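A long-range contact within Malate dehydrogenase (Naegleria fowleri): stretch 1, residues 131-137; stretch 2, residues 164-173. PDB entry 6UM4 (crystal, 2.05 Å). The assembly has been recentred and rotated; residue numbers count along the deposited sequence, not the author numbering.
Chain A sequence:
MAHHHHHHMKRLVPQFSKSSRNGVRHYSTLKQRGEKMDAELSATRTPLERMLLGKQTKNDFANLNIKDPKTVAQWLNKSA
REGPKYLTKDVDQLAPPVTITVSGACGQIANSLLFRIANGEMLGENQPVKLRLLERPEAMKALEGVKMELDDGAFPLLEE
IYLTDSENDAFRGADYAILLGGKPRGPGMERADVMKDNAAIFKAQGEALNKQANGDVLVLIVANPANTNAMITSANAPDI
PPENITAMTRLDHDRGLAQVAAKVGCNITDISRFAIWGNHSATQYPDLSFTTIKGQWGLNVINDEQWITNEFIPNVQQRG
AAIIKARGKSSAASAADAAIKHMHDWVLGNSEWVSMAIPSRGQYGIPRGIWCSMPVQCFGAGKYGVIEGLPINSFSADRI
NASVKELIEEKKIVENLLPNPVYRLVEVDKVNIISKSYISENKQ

Stretch 1 131-137: LRLLERP
Stretch 2 (164-173) TDSENDAFRG

Strand 131-134 runs nearly antiparallel (161°) to helix 167-171, their axes 8.0 Å apart, while Leu134 forms a parallel bridge with Thr164 (CA-CA 5.2 Å). Thr164 N donates to Leu133 O (3.0 Å) and Glu135 N to Thr164 O (3.2 Å), fixing the register with extended backbones. The contact buries 517 Å², both sides summed.

Past the bridge the chain turns into the helix. Ser166, chi1 t (153°), caps it: its short hydroxyl lets Ser166 OG accept from Asp169 N at 2.9 Å, while Ser166 N donates to Thr164 OG1, also 2.9 Å, with Thr164 chi1 t.

Leu134 (chi1 t, chi2 p), branched and apolar as suits a buried site, shares a sheet face with Thr164 and packs against the start of the helix and Ala170. Leu134 CB lies 3.9 Å from Ala170 CB, Leu134 CD2 3.7 Å from Glu167 CG, and Leu134 CD1 3.7 Å from Ser166 N; the small methyl of Ala170 suits this close, buried packing.

The CA-to-CB bond of Arg132 points toward the second stretch; its long chain, as m, t, p with chi4 84°, brings several N-H donors on the guanidinium edge to the carbonyls of Asp169 and Ala170. Arg132 NH2 and Arg132 NE donate to Asp169 O (2.9 and 3.2 Å), and Arg132 NE weakly to Ala170 O (3.0 Å); Arg172 O lies over one face. Arg172 (t, t, m, chi4 105°) salt-bridges Asp169 OD1 through Arg172 NH2 (3.1 Å). Arg132 NH2 and Arg172 NH1, like charges 3.6 Å apart, both donate to one water, each at 2.9 Å.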

# COMPACT_ATOMS: atom_id res chain seq x y z
N LEU A 131 15.40 -1.62 -5.99
CA LEU A 131 14.64 -0.49 -6.51
C LEU A 131 15.61 0.59 -6.96
O LEU A 131 16.49 1.00 -6.20
CB LEU A 131 13.70 0.05 -5.44
CG LEU A 131 12.48 -0.80 -5.09
CD1 LEU A 131 11.73 -0.19 -3.91
CD2 LEU A 131 11.59 -0.90 -6.29
N ARG A 132 15.44 1.04 -8.19
CA ARG A 132 16.16 2.20 -8.70
C ARG A 132 15.12 3.28 -8.92
O ARG A 132 14.31 3.19 -9.85
CB ARG A 132 16.93 1.86 -9.97
CG ARG A 132 18.02 0.79 -9.74
CD ARG A 132 18.85 0.53 -11.01
NE ARG A 132 19.86 1.55 -11.23
CZ ARG A 132 21.07 1.54 -10.66
NH1 ARG A 132 21.33 0.66 -9.69
NH2 ARG A 132 21.96 2.49 -10.94
N LEU A 133 15.16 4.30 -8.08
CA LEU A 133 14.10 5.29 -7.96
C LEU A 133 14.54 6.58 -8.64
O LEU A 133 15.57 7.15 -8.27
CB LEU A 133 13.80 5.57 -6.48
CG LEU A 133 13.41 4.35 -5.66
CD1 LEU A 133 13.04 4.77 -4.23
CD2 LEU A 133 12.23 3.64 -6.36
N LEU A 134 13.74 7.04 -9.60
CA LEU A 134 14.07 8.20 -10.41
C LEU A 134 13.10 9.34 -10.12
O LEU A 134 11.90 9.12 -9.98
CB LEU A 134 14.00 7.85 -11.91
CG LEU A 134 14.12 9.02 -12.86
CD1 LEU A 134 15.49 9.63 -12.68
CD2 LEU A 134 13.91 8.60 -14.30
N GLU A 135 13.63 10.55 -10.00
CA GLU A 135 12.81 11.73 -9.80
C GLU A 135 13.46 12.91 -10.51
O GLU A 135 14.60 12.82 -10.98
CB GLU A 135 12.62 12.05 -8.30
CG GLU A 135 11.26 11.69 -7.72
CD GLU A 135 10.08 12.42 -8.39
OE1 GLU A 135 10.29 13.47 -9.05
OE2 GLU A 135 8.93 11.93 -8.28
N ARG A 136 12.73 14.02 -10.58
CA ARG A 136 13.28 15.25 -11.08
C ARG A 136 14.38 15.76 -10.14
O ARG A 136 14.39 15.41 -8.96
CB ARG A 136 12.18 16.30 -11.23
CG ARG A 136 11.27 16.06 -12.44
CD ARG A 136 10.26 17.19 -12.62
NE ARG A 136 9.10 16.76 -13.40
CZ ARG A 136 8.95 16.94 -14.71
NH1 ARG A 136 9.90 17.55 -15.41
NH2 ARG A 136 7.85 16.50 -15.32
N PRO A 137 15.32 16.55 -10.66
CA PRO A 137 16.43 17.03 -9.80
C PRO A 137 15.97 17.73 -8.54
O PRO A 137 16.56 17.55 -7.46
CB PRO A 137 17.19 17.99 -10.73
CG PRO A 137 16.87 17.52 -12.11
CD PRO A 137 15.45 17.02 -12.05
N THR A 164 18.28 8.47 -7.85
CA THR A 164 18.97 9.26 -8.86
C THR A 164 18.00 10.19 -9.57
O THR A 164 16.79 9.96 -9.61
CB THR A 164 19.69 8.36 -9.88
OG1 THR A 164 20.32 9.17 -10.88
CG2 THR A 164 18.74 7.39 -10.55
N ASP A 165 18.56 11.27 -10.12
CA ASP A 165 17.81 12.10 -11.06
C ASP A 165 18.30 11.94 -12.49
O ASP A 165 18.05 12.80 -13.33
CB ASP A 165 17.86 13.58 -10.64
CG ASP A 165 19.27 14.15 -10.62
OD1 ASP A 165 20.23 13.45 -11.03
OD2 ASP A 165 19.42 15.31 -10.19
N SER A 166 19.01 10.85 -12.78
CA SER A 166 19.57 10.59 -14.10
C SER A 166 18.93 9.36 -14.71
O SER A 166 19.08 8.25 -14.17
CB SER A 166 21.07 10.36 -14.04
OG SER A 166 21.43 9.54 -15.15
N GLU A 167 18.28 9.54 -15.86
CA GLU A 167 17.64 8.42 -16.52
C GLU A 167 18.67 7.38 -16.92
O GLU A 167 18.42 6.17 -16.82
CB GLU A 167 16.85 8.91 -17.73
CG GLU A 167 15.64 9.75 -17.31
CD GLU A 167 14.98 10.49 -18.45
OE1 GLU A 167 15.57 10.51 -19.56
OE2 GLU A 167 13.88 11.06 -18.23
N ASN A 168 19.86 7.82 -17.34
CA ASN A 168 20.91 6.86 -17.64
C ASN A 168 21.25 6.00 -16.42
O ASN A 168 21.27 4.77 -16.51
CB ASN A 168 22.16 7.58 -18.16
CG ASN A 168 23.21 6.62 -18.67
OD1 ASN A 168 23.13 6.12 -19.80
ND2 ASN A 168 24.21 6.35 -17.85
N ASP A 169 21.46 6.62 -15.26
CA ASP A 169 21.76 5.82 -14.07
C ASP A 169 20.57 4.95 -13.66
O ASP A 169 20.75 3.79 -13.28
CB ASP A 169 22.22 6.69 -12.88
CG ASP A 169 23.62 7.32 -13.07
OD1 ASP A 169 24.45 6.77 -13.82
OD2 ASP A 169 23.91 8.35 -12.41
N ALA A 170 19.36 5.50 -13.76
CA ALA A 170 18.17 4.82 -13.25
C ALA A 170 17.97 3.45 -13.89
O ALA A 170 17.72 2.45 -13.20
CB ALA A 170 16.93 5.70 -13.45
N PHE A 171 18.10 3.37 -15.22
CA PHE A 171 17.74 2.15 -15.94
C PHE A 171 18.87 1.14 -16.05
O PHE A 171 18.62 0.04 -16.56
CB PHE A 171 17.26 2.48 -17.35
CG PHE A 171 15.98 3.24 -17.38
CD1 PHE A 171 14.80 2.65 -16.97
CD2 PHE A 171 15.95 4.56 -17.81
CE1 PHE A 171 13.61 3.35 -17.00
CE2 PHE A 171 14.77 5.27 -17.85
CZ PHE A 171 13.59 4.67 -17.43
N ARG A 172 20.08 1.47 -15.59
CA ARG A 172 21.18 0.52 -15.59
C ARG A 172 20.75 -0.78 -14.92
O ARG A 172 20.31 -0.79 -13.76
CB ARG A 172 22.42 1.11 -14.88
CG ARG A 172 23.58 0.09 -14.70
CD ARG A 172 24.89 0.70 -14.17
NE ARG A 172 25.26 1.90 -14.90
CZ ARG A 172 25.13 3.13 -14.42
NH1 ARG A 172 24.66 3.31 -13.19
NH2 ARG A 172 25.45 4.17 -15.16
N GLY A 173 20.87 -1.88 -15.67
CA GLY A 173 20.55 -3.20 -15.18
C GLY A 173 19.09 -3.46 -14.89
O GLY A 173 18.77 -4.42 -14.19
O HOH W 1 24.71 1.67 -10.75